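PDB 6ZB6: glutathione transferase from Lolium rigidum, which probably conjugates glutathione to electrophilic xenobiotics such as herbicides, as phi class glutathione transferases do, and here binds S-(p-nitrobenzyl)glutathione. Local coordinates for residues 7-12 and 53-58. Sequence-based numbering, arbitrary orientation.
Sequences FGPAMS and GQIPAF. With GTB (S-(p-nitrobenzyl)glutathione), chain G.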
loop_
_atom_site.group_PDB
_atom_site.type_symbol
_atom_site.label_atom_id
_atom_site.label_comp_id
_atom_site.label_asym_id
_atom_site.label_seq_id
_atom_site.Cartn_x
_atom_site.Cartn_y
_atom_site.Cartn_z
ATOM N N PHE A 7 -6.586 -13.396 -2.802
ATOM C CA PHE A 7 -7.826 -13.266 -3.562
ATOM C C PHE A 7 -8.076 -11.796 -3.870
ATOM O O PHE A 7 -8.180 -10.975 -2.953
ATOM C CB PHE A 7 -9.003 -13.855 -2.783
ATOM C CG PHE A 7 -8.894 -15.336 -2.572
ATOM C CD1 PHE A 7 -8.232 -15.840 -1.463
ATOM C CD2 PHE A 7 -9.418 -16.224 -3.506
ATOM C CE1 PHE A 7 -8.104 -17.208 -1.265
ATOM C CE2 PHE A 7 -9.304 -17.602 -3.316
ATOM C CZ PHE A 7 -8.645 -18.090 -2.198
ATOM N N GLY A 8 -8.165 -11.471 -5.161
ATOM C CA GLY A 8 -8.368 -10.110 -5.588
ATOM C C GLY A 8 -7.387 -9.748 -6.694
ATOM O O GLY A 8 -6.291 -10.313 -6.792
ATOM N N PRO A 9 -7.764 -8.798 -7.542
ATOM C CA PRO A 9 -6.864 -8.371 -8.625
ATOM C C PRO A 9 -5.646 -7.627 -8.098
ATOM O O PRO A 9 -5.732 -6.858 -7.138
ATOM C CB PRO A 9 -7.748 -7.458 -9.481
ATOM C CG PRO A 9 -8.893 -7.064 -8.590
ATOM C CD PRO A 9 -9.108 -8.204 -7.657
ATOM N N ALA A 10 -4.504 -7.836 -8.764
ATOM C CA ALA A 10 -3.270 -7.191 -8.323
ATOM C C ALA A 10 -3.360 -5.671 -8.372
ATOM O O ALA A 10 -2.629 -4.999 -7.637
ATOM C CB ALA A 10 -2.079 -7.664 -9.164
ATOM N N MET A 11 -4.267 -5.116 -9.180
ATOM C CA MET A 11 -4.363 -3.664 -9.296
ATOM C C MET A 11 -5.000 -3.010 -8.078
ATOM O O MET A 11 -4.794 -1.814 -7.862
ATOM C CB MET A 11 -5.156 -3.279 -10.547
ATOM C CG MET A 11 -6.531 -3.907 -10.615
ATOM S SD MET A 11 -7.796 -2.803 -11.268
ATOM C CE MET A 11 -8.259 -1.912 -9.782
ATOM N N SER A 12 -5.774 -3.749 -7.286
ATOM C CA SER A 12 -6.386 -3.173 -6.095
ATOM C C SER A 12 -5.303 -2.814 -5.085
ATOM O O SER A 12 -4.408 -3.624 -4.807
ATOM C CB SER A 12 -7.384 -4.165 -5.490
ATOM O OG SER A 12 -7.697 -3.833 -4.154
ATOM N N GLY A 53 -16.893 -8.818 2.696
ATOM C CA GLY A 53 -17.074 -8.748 1.264
ATOM C C GLY A 53 -16.124 -7.751 0.634
ATOM O O GLY A 53 -16.543 -6.918 -0.167
ATOM N N GLN A 54 -14.846 -7.826 1.000
ATOM C CA GLN A 54 -13.806 -6.965 0.460
ATOM C C GLN A 54 -12.616 -7.816 0.034
ATOM O O GLN A 54 -12.502 -8.994 0.390
ATOM C CB GLN A 54 -13.343 -5.921 1.489
ATOM C CG GLN A 54 -14.407 -4.939 1.963
ATOM C CD GLN A 54 -13.801 -3.781 2.743
ATOM O OE1 GLN A 54 -13.062 -3.984 3.709
ATOM N NE2 GLN A 54 -14.080 -2.554 2.299
ATOM N N ILE A 55 -11.719 -7.201 -0.733
ATOM C CA ILE A 55 -10.453 -7.834 -1.085
ATOM C C ILE A 55 -9.344 -6.994 -0.469
ATOM O O ILE A 55 -9.509 -5.778 -0.303
ATOM C CB ILE A 55 -10.287 -7.973 -2.609
ATOM C CG1 ILE A 55 -10.443 -6.616 -3.298
ATOM C CG2 ILE A 55 -11.274 -8.982 -3.169
ATOM C CD1 ILE A 55 -9.799 -6.567 -4.647
ATOM N N PRO A 56 -8.191 -7.585 -0.126
ATOM C CA PRO A 56 -7.844 -8.990 -0.342
ATOM C C PRO A 56 -8.486 -9.938 0.656
ATOM O O PRO A 56 -8.888 -9.508 1.739
ATOM C CB PRO A 56 -6.331 -9.004 -0.131
ATOM C CG PRO A 56 -6.125 -7.969 0.935
ATOM C CD PRO A 56 -7.099 -6.848 0.534
ATOM N N ALA A 57 -8.563 -11.211 0.293
ATOM C CA ALA A 57 -8.556 -12.285 1.285
ATOM C C ALA A 57 -7.302 -13.116 1.045
ATOM O O ALA A 57 -6.572 -12.898 0.083
ATOM C CB ALA A 57 -9.825 -13.137 1.208
ATOM N N PHE A 58 -7.060 -14.102 1.898
ATOM C CA PHE A 58 -5.777 -14.782 1.860
ATOM C C PHE A 58 -5.957 -16.191 2.394
ATOM O O PHE A 58 -6.691 -16.395 3.361
ATOM C CB PHE A 58 -4.750 -14.000 2.689
ATOM C CG PHE A 58 -3.440 -14.708 2.899
ATOM C CD1 PHE A 58 -3.245 -15.542 4.001
ATOM C CD2 PHE A 58 -2.393 -14.508 2.022
ATOM C CE1 PHE A 58 -2.033 -16.188 4.193
ATOM C CE2 PHE A 58 -1.165 -15.132 2.217
ATOM C CZ PHE A 58 -0.980 -15.961 3.300
HETATM N N1 GTB G . -8.937 -2.398 5.462
HETATM C CA1 GTB G . -9.107 -3.282 4.319
HETATM C C1 GTB G . -7.748 -3.891 3.942
HETATM O O11 GTB G . -6.694 -3.203 4.034
HETATM O O12 GTB G . -7.665 -5.082 3.540
HETATM C CB1 GTB G . -9.681 -2.449 3.168
HETATM C CG1 GTB G . -9.841 -3.356 1.949
HETATM C CD1 GTB G . -10.617 -2.667 0.840
HETATM O OE1 GTB G . -11.022 -1.551 0.960
HETATM N N2 GTB G . -10.848 -3.400 -0.379
HETATM C CA2 GTB G . -11.593 -2.732 -1.427
HETATM C C2 GTB G . -12.898 -3.485 -1.636
HETATM O O2 GTB G . -12.940 -4.676 -1.662
HETATM C CB2 GTB G . -10.762 -2.724 -2.713
HETATM S SG2 GTB G . -9.281 -1.684 -2.443
HETATM N N3 GTB G . -14.118 -2.730 -1.783
HETATM C CA3 GTB G . -15.360 -3.447 -1.989
HETATM C C3 GTB G . -16.368 -3.088 -0.901
HETATM O O31 GTB G . -17.598 -3.282 -1.107
HETATM O O32 GTB G . -15.979 -2.605 0.198
HETATM C "C'" GTB G . -9.819 0.039 -2.237
HETATM C "C1'" GTB G . -10.548 0.472 -3.506
HETATM C "C2'" GTB G . -11.896 0.790 -3.452
HETATM C "C3'" GTB G . -12.567 1.184 -4.601
HETATM C "C4'" GTB G . -11.887 1.265 -5.807
HETATM N N41 GTB G . -12.589 1.677 -7.021
HETATM O O41 GTB G . -13.925 2.114 -6.969
HETATM O O42 GTB G . -12.029 1.634 -8.050
HETATM C "C5'" GTB G . -10.536 0.944 -5.859
HETATM C "C6'" GTB G . -9.864 0.548 -4.711
#
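The glutathione site of the thioredoxin-like N-terminal domain takes shape where the end of strand 4-7 meets the cis-proline loop leading into strand 57-60. F7 and A57 form an antiparallel hydrogen-bonded pair: F7 N donates almost straight to A57 O (2.9 Å, 175°), and A57 N returns a longer bond to F7 O in the plane of that carbonyl. Their side chains lie on the same face of the sheet, F7 CD1 4.1 Å from A57 CB, while the F7 ring turns its edge to the backbone of A57 and F58.

The cis peptide before P56, a hallmark of the thioredoxin fold, leaves the I55 backbone facing the ligand, where it pairs in the manner of a beta bridge: I55 N donates to GTB O2 and I55 O accepts from GTB N2 at 2.7 Å. Q54 NE2 adds a bond to the glycyl carboxylate oxygen O32. In the I55 side chain, CG1 touches GTB near O2, CB and CG2 lie by G8 CA, and CD1 presses tightly against P9 CD (3.5 Å). That same methyl lies 3.5 Å from OG of S12, the residue at the N-cap position of helix 13-24; S12 OG is 3.2 Å from GTB SG2.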